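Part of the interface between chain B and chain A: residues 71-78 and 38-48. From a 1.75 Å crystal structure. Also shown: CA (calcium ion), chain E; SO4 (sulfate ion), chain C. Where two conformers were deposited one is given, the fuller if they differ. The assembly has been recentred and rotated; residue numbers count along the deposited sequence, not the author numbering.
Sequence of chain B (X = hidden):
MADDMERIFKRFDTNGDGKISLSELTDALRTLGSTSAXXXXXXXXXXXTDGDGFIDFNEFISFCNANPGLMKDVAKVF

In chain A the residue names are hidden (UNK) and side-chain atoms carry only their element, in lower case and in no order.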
ATOM      1  N   MET B  71      -1.010   0.524  -8.502  1.00 18.89           N
ATOM      2  CA  MET B  71      -1.168   1.672  -9.385  1.00 19.03           C
ATOM      3  C   MET B  71      -2.622   2.086  -9.585  1.00 18.02           C
ATOM      4  O   MET B  71      -2.916   3.270  -9.731  1.00 18.94           O
ATOM      5  CB  MET B  71      -0.531   1.383 -10.749  1.00 20.20           C
ATOM      6  CG  MET B  71       0.983   1.279 -10.721  1.00 22.60           C
ATOM      7  SD  MET B  71       1.743   2.744 -10.003  1.00 22.76           S
ATOM      8  CE  MET B  71       1.163   3.957 -11.088  1.00 26.46           C
ATOM      9  N   LYS B  72      -3.530   1.116  -9.582  1.00 19.46           N
ATOM     10  CA  LYS B  72      -4.945   1.412  -9.789  1.00 20.20           C
ATOM     11  C   LYS B  72      -5.662   1.933  -8.546  1.00 19.76           C
ATOM     12  O   LYS B  72      -6.578   2.753  -8.650  1.00 20.32           O
ATOM     13  CB  LYS B  72      -5.676   0.167 -10.303  1.00 21.61           C
ATOM     14  CG  LYS B  72      -7.131   0.433 -10.693  1.00 23.46           C
ATOM     15  CD  LYS B  72      -7.814  -0.813 -11.237  1.00 26.78           C
ATOM     16  CE  LYS B  72      -9.255  -0.517 -11.627  1.00 28.34           C
ATOM     17  NZ  LYS B  72      -9.948  -1.723 -12.161  1.00 31.65           N
ATOM     18  N   ASP B  73      -5.243   1.472  -7.374  1.00 17.45           N
ATOM     19  CA  ASP B  73      -5.891   1.887  -6.138  1.00 18.50           C
ATOM     20  C   ASP B  73      -5.030   2.730  -5.201  1.00 17.73           C
ATOM     21  O   ASP B  73      -5.337   3.895  -4.938  1.00 17.54           O
ATOM     22  CB  ASP B  73      -6.394   0.652  -5.381  1.00 17.83           C
ATOM     23  CG  ASP B  73      -7.244  -0.265  -6.249  1.00 21.37           C
ATOM     24  OD1 ASP B  73      -7.741   0.184  -7.303  1.00 24.77           O
ATOM     25  OD2 ASP B  73      -7.418  -1.441  -5.868  1.00 25.32           O
ATOM     26  N   VAL B  74      -3.952   2.139  -4.698  1.00 18.11           N
ATOM     27  CA  VAL B  74      -3.068   2.827  -3.763  1.00 18.08           C
ATOM     28  C   VAL B  74      -2.435   4.114  -4.281  1.00 20.30           C
ATOM     29  O   VAL B  74      -2.409   5.121  -3.572  1.00 21.10           O
ATOM     30  CB  VAL B  74      -1.942   1.884  -3.278  1.00 17.57           C
ATOM     31  CG1 VAL B  74      -1.057   2.605  -2.266  1.00 19.39           C
ATOM     32  CG2 VAL B  74      -2.550   0.638  -2.656  1.00 17.80           C
ATOM     33  N   ALA B  75      -1.930   4.086  -5.509  1.00 19.46           N
ATOM     34  CA  ALA B  75      -1.285   5.255  -6.097  1.00 23.73           C
ATOM     35  C   ALA B  75      -2.222   6.453  -6.217  1.00 27.71           C
ATOM     36  O   ALA B  75      -1.769   7.598  -6.201  1.00 27.47           O
ATOM     37  CB  ALA B  75      -0.720   4.906  -7.467  1.00 23.09           C
ATOM     38  N   LYS B  76      -3.521   6.192  -6.340  1.00 31.82           N
ATOM     39  CA  LYS B  76      -4.506   7.267  -6.465  1.00 38.25           C
ATOM     40  C   LYS B  76      -4.421   8.194  -5.263  1.00 40.77           C
ATOM     41  O   LYS B  76      -4.982   9.291  -5.264  1.00 43.19           O
ATOM     42  CB  LYS B  76      -5.918   6.686  -6.585  1.00 37.58           C
ATOM     43  CG  LYS B  76      -6.108   5.801  -7.804  1.00 38.33           C
ATOM     44  CD  LYS B  76      -5.892   6.585  -9.090  1.00 39.05           C
ATOM     45  CE  LYS B  76      -5.686   5.662 -10.279  1.00 39.46           C
ATOM     46  NZ  LYS B  76      -6.835   4.748 -10.504  1.00 40.65           N
ATOM     47  N   VAL B  77      -3.713   7.737  -4.237  1.00 44.57           N
ATOM     48  CA  VAL B  77      -3.521   8.505  -3.016  1.00 48.23           C
ATOM     49  C   VAL B  77      -2.537   9.648  -3.250  1.00 50.57           C
ATOM     50  O   VAL B  77      -2.818  10.798  -2.911  1.00 51.48           O
ATOM     51  CB  VAL B  77      -2.991   7.599  -1.880  1.00 48.64           C
ATOM     52  CG1 VAL B  77      -2.212   8.419  -0.872  1.00 49.17           C
ATOM     53  CG2 VAL B  77      -4.156   6.899  -1.195  1.00 48.89           C
ATOM     54  N   PHE B  78      -1.383   9.327  -3.830  1.00 51.81           N
ATOM     55  CA  PHE B  78      -0.365  10.334  -4.100  1.00 52.81           C
ATOM     56  C   PHE B  78      -0.853  11.342  -5.136  1.00 53.18           C
ATOM     57  O   PHE B  78      -1.985  11.175  -5.636  1.00 52.97           O
ATOM     58  CB  PHE B  78       0.926   9.676  -4.596  1.00 53.31           C
ATOM     59  CG  PHE B  78       1.416   8.556  -3.720  1.00 54.60           C
ATOM     60  CD1 PHE B  78       1.423   8.688  -2.335  1.00 54.85           C
ATOM     61  CD2 PHE B  78       1.888   7.374  -4.283  1.00 54.90           C
ATOM     62  CE1 PHE B  78       1.894   7.658  -1.522  1.00 55.73           C
ATOM     63  CE2 PHE B  78       2.359   6.338  -3.479  1.00 55.64           C
ATOM     64  CZ  PHE B  78       2.363   6.480  -2.095  1.00 55.67           C
ATOM     65  OXT PHE B  78      -0.094  12.287  -5.437  1.00 53.99           O
TER
ATOM     66  N   UNK A  38      -9.171  13.189   1.742  1.00 32.40           N
ATOM     67  CA  UNK A  38      -9.586  13.505   0.377  1.00 32.47           C
ATOM     68  C   UNK A  38      -8.878  12.619  -0.640  1.00 30.59           C
ATOM     69  O   UNK A  38      -9.480  12.177  -1.621  1.00 31.13           O
ATOM     70  o   UNK A  38     -10.832  16.602  -0.720  1.00 40.44           O
ATOM     71  c   UNK A  38     -10.508  15.857   0.229  1.00 38.39           C
ATOM     72  c   UNK A  38      -9.293  14.972   0.063  1.00 35.68           C
ATOM     73  o   UNK A  38     -11.141  15.813   1.306  1.00 40.85           O
ATOM     74  N   UNK A  39      -7.595  12.376  -0.407  1.00 27.46           N
ATOM     75  CA  UNK A  39      -6.805  11.534  -1.294  1.00 25.17           C
ATOM     76  C   UNK A  39      -7.173  10.083  -1.009  1.00 21.63           C
ATOM     77  O   UNK A  39      -7.268   9.261  -1.919  1.00 19.33           O
ATOM     78  c   UNK A  39      -4.861  13.179  -0.964  1.00 33.80           C
ATOM     79  o   UNK A  39      -3.085  13.716   0.532  1.00 37.17           O
ATOM     80  c   UNK A  39      -5.312  11.731  -1.034  1.00 28.14           C
ATOM     81  o   UNK A  39      -2.535  12.986  -1.467  1.00 38.05           O
ATOM     82  c   UNK A  39      -3.388  13.306  -0.609  1.00 36.88           C
ATOM     83  N   UNK A  40      -7.377   9.777   0.270  1.00 16.79           N
ATOM     84  CA  UNK A  40      -7.729   8.423   0.673  1.00 15.86           C
ATOM     85  C   UNK A  40      -9.056   8.034   0.039  1.00 15.07           C
ATOM     86  O   UNK A  40      -9.281   6.869  -0.295  1.00 15.21           O
ATOM     87  c   UNK A  40      -6.491   8.623   2.851  1.00 16.92           C
ATOM     88  c   UNK A  40      -7.838   8.305   2.213  1.00 17.45           C
ATOM     89  c   UNK A  40      -8.280   6.909   2.600  1.00 17.01           C
ATOM     90  N   UNK A  41      -9.931   9.020  -0.135  1.00 17.15           N
ATOM     91  CA  UNK A  41     -11.234   8.780  -0.736  1.00 18.44           C
ATOM     92  C   UNK A  41     -11.130   8.212  -2.152  1.00 17.11           C
ATOM     93  O   UNK A  41     -11.947   7.382  -2.553  1.00 16.99           O
ATOM     94  n   UNK A  41     -13.904   8.167  -0.085  1.00 36.60           N
ATOM     95  c   UNK A  41     -13.323   9.974  -1.601  1.00 28.18           C
ATOM     96  c   UNK A  41     -12.060  10.072  -0.757  1.00 20.44           C
ATOM     97  o   UNK A  41     -15.158   8.467  -1.926  1.00 36.92           O
ATOM     98  c   UNK A  41     -14.208   8.798  -1.216  1.00 32.76           C
ATOM     99  N   UNK A  42     -10.130   8.660  -2.900  0.50 16.73           N
ATOM    100  CA  UNK A  42      -9.936   8.185  -4.264  0.50 16.31           C
ATOM    101  C   UNK A  42      -9.510   6.721  -4.268  0.50 15.27           C
ATOM    102  O   UNK A  42      -9.884   5.959  -5.155  0.50 13.97           O
ATOM    103  c   UNK A  42     -10.599  10.698  -5.793  0.50 26.32           C
ATOM    104  n   UNK A  42     -11.534  14.175  -5.082  0.50 32.09           N
ATOM    105  c   UNK A  42      -8.890   9.048  -4.974  0.50 19.08           C
ATOM    106  n   UNK A  42     -11.302  11.908  -5.376  0.50 30.63           N
ATOM    107  c   UNK A  42     -10.823  13.141  -5.506  0.50 32.00           C
ATOM    108  c   UNK A  42      -9.283  10.516  -5.049  0.50 23.29           C
ATOM    109  n   UNK A  42      -9.629  13.341  -6.047  0.50 34.07           N
ATOM    110  N   UNK A  43      -8.725   6.336  -3.268  1.00 13.87           N
ATOM    111  CA  UNK A  43      -8.267   4.958  -3.143  1.00 15.05           C
ATOM    112  C   UNK A  43      -9.478   4.124  -2.735  1.00 15.14           C
ATOM    113  O   UNK A  43      -9.716   3.037  -3.264  1.00 16.46           O
ATOM    114  c   UNK A  43      -7.186   4.850  -2.066  1.00 15.34           C
ATOM    115  s   UNK A  43      -5.532   3.294  -0.490  1.00 21.21           S
ATOM    116  c   UNK A  43      -5.845   1.591  -0.022  1.00 20.87           C
ATOM    117  c   UNK A  43      -6.653   3.446  -1.893  1.00 17.76           C
ATOM    118  N   UNK A  44     -10.249   4.638  -1.785  0.50 16.37           N
ATOM    119  CA  UNK A  44     -11.425   3.922  -1.316  0.50 16.98           C
ATOM    120  C   UNK A  44     -12.422   3.684  -2.446  0.50 16.34           C
ATOM    121  O   UNK A  44     -12.979   2.593  -2.566  0.50 16.18           O
ATOM    122  c   UNK A  44     -12.090   4.691  -0.176  0.50 18.38           C
ATOM    123  c   UNK A  44     -13.149   3.321   3.064  0.50 25.61           C
ATOM    124  s   UNK A  44     -13.743   4.636   2.015  0.50 22.83           S
ATOM    125  c   UNK A  44     -13.304   3.996   0.399  0.50 22.09           C
ATOM    126  N   UNK A  45     -12.648   4.703  -3.272  1.00 14.62           N
ATOM    127  CA  UNK A  45     -13.570   4.573  -4.395  1.00 14.82           C
ATOM    128  C   UNK A  45     -13.174   3.447  -5.349  1.00 16.17           C
ATOM    129  O   UNK A  45     -14.034   2.756  -5.893  1.00 16.73           O
ATOM    130  c   UNK A  45     -13.660   5.903  -5.155  1.00 14.88           C
ATOM    131  N   UNK A  46     -11.873   3.263  -5.550  1.00 15.41           N
ATOM    132  CA  UNK A  46     -11.383   2.212  -6.441  1.00 15.50           C
ATOM    133  C   UNK A  46     -11.684   0.819  -5.891  1.00 16.29           C
ATOM    134  O   UNK A  46     -12.080  -0.078  -6.636  1.00 16.51           O
ATOM    135  o   UNK A  46      -9.274   4.117  -9.857  1.00 17.91           O
ATOM    136  o   UNK A  46     -10.191   2.182  -9.369  1.00 16.29           O
ATOM    137  c   UNK A  46      -9.868   2.363  -6.657  1.00 15.71           C
ATOM    138  c   UNK A  46      -9.460   3.538  -7.546  1.00 15.54           C
ATOM    139  c   UNK A  46      -9.656   3.259  -9.029  1.00 17.20           C
ATOM    140  N   UNK A  47     -11.501   0.645  -4.585  1.00 17.55           N
ATOM    141  CA  UNK A  47     -11.740  -0.640  -3.932  1.00 16.86           C
ATOM    142  C   UNK A  47     -13.218  -0.879  -3.643  1.00 17.89           C
ATOM    143  O   UNK A  47     -13.688  -2.019  -3.656  1.00 18.23           O
ATOM    144  c   UNK A  47      -8.604  -0.411  -1.636  1.00 19.75           C
ATOM    145  c   UNK A  47     -10.953  -0.727  -2.605  1.00 17.71           C
ATOM    146  c   UNK A  47      -9.459  -0.532  -2.884  1.00 19.13           C
ATOM    147  c   UNK A  47     -11.191  -2.079  -1.936  1.00 14.52           C
ATOM    148  N   UNK A  48     -13.943   0.204  -3.378  1.00 19.31           N
ATOM    149  CA  UNK A  48     -15.372   0.152  -3.077  1.00 20.63           C
ATOM    150  C   UNK A  48     -16.143  -0.107  -4.368  1.00 23.24           C
ATOM    151  O   UNK A  48     -16.628   0.820  -5.014  1.00 23.48           O
ATOM    152  o   UNK A  48     -17.961   0.521  -2.124  1.00 19.53           O
ATOM    153  c   UNK A  48     -15.792   1.480  -2.436  1.00 19.82           C
ATOM    154  c   UNK A  48     -17.281   1.568  -2.163  1.00 21.58           C
ATOM    155  o   UNK A  48     -17.766   2.702  -1.968  1.00 20.04           O
TER
HETATM  156 CA    CA E1002     -18.726  -1.127  -0.720  1.00 23.41          CA
HETATM  157  S   SO4 C2001     -14.559  15.442  -4.085  1.00 27.54           S
HETATM  158  O1  SO4 C2001     -15.700  15.145  -3.197  1.00 26.11           O
HETATM  159  O2  SO4 C2001     -14.569  14.517  -5.237  1.00 28.00           O
HETATM  160  O3  SO4 C2001     -13.297  15.278  -3.343  1.00 28.85           O
HETATM  161  O4  SO4 C2001     -14.665  16.829  -4.571  1.00 29.55           O
HETATM  162  O   HOH W   1     -19.927  -2.501   0.791  1.00 27.67           O

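Position 38 carries two carbons, the second bearing two oxygens; this short carboxylate, which stays beyond reach of chain B, is Asp38(A). At position 39 there are three carbons in line, the third holding two oxygens, one of which comes close to the backbone O of Val77(B), so the residue is Glu39(A). Its CA-to-CB bond points toward chain B, and OE1 comes 2.6 Å from O of Val77(B). Two oxygens this close suggest that an acid group is protonated, a point the coordinates leave open.

Position 40 has a single carbon carrying two more, a beta-branched fork of three carbons. Its CA-to-CB bond points away from chain B, and the nearest approach, to Val77(B), is through the backbone. This is Val40(A), with CA lying 4.3 Å from CG2 of Val77(B). At position 41 the CA-to-CB bond also points away; three carbons end in one oxygen and one nitrogen, the amide of Gln41(A).

The chain at position 42 runs through three carbons and a nitrogen to a carbon bearing two further nitrogens, a guanidinium. Its first carbon lies near O of Lys76(B), and the residue is Arg42(A). It sets out toward chain B, where CB lies 3.9 Å from O of Lys76(B), but its end leads away to the sulfate. There NH2 makes weak hydrogen bonds to O3 at 2.7 Å and to O2 at 3.1 Å.

Position 43 shows two carbons, a sulfur and a terminal carbon without a branch, and its carbons lie against Asp73(B), Val74(B) and Val77(B): Met43(A). All three chi angles are t, so the side chain is extended. CG packs 3.3 Å from O of Asp73(B), CB lies 3.8 Å from CG2 of Val77(B), and the terminal CE reaches to 4.3 Å from CG2 of Val74(B). Position 44 repeats the same unbranched, sulfur-containing chain, its CA-to-CB bond pointing away; it is Met44(A). A lone carbon at position 45, out of reach, makes Ala45(A).

Position 46 again has three carbons and a terminal pair of oxygens, and one of these oxygens meets NZ of Lys76(B). This is Glu46(A), whose OE2 accepts a hydrogen bond from NZ of Lys76(B) at 2.6 Å within a salt bridge. Four carbons at position 47, forked at the first with one arm two carbons long, approach the carboxylate of Asp73(B) and give Ile47(A); its CG1 lies 3.7 Å from OD2 of Asp73(B). Position 48, two carbons with two oxygens on the second, is Asp48(A). It has left helical phi/psi and binds calcium through OD1 at 2.3 Å.

The contact joins an apolar centre to a charged clasp. Met43(A) lies along Asp73(B), Val74(B) and Val77(B), all within reach of one extended side chain. Beside it, NZ of Lys76(B) also donates to O of Lys72(B) at 2.7 Å, so a single ammonium serves both its own chain and Glu46(A). That positive charge matters because Glu46(A) OE1 lies 3.8 Å from Asp73(B) OD1, a pairing of like charges, and OE2 is 3.3 Å from O of Lys72(B), another acceptor.

Chain A (38-48) DEVQRMMAEID
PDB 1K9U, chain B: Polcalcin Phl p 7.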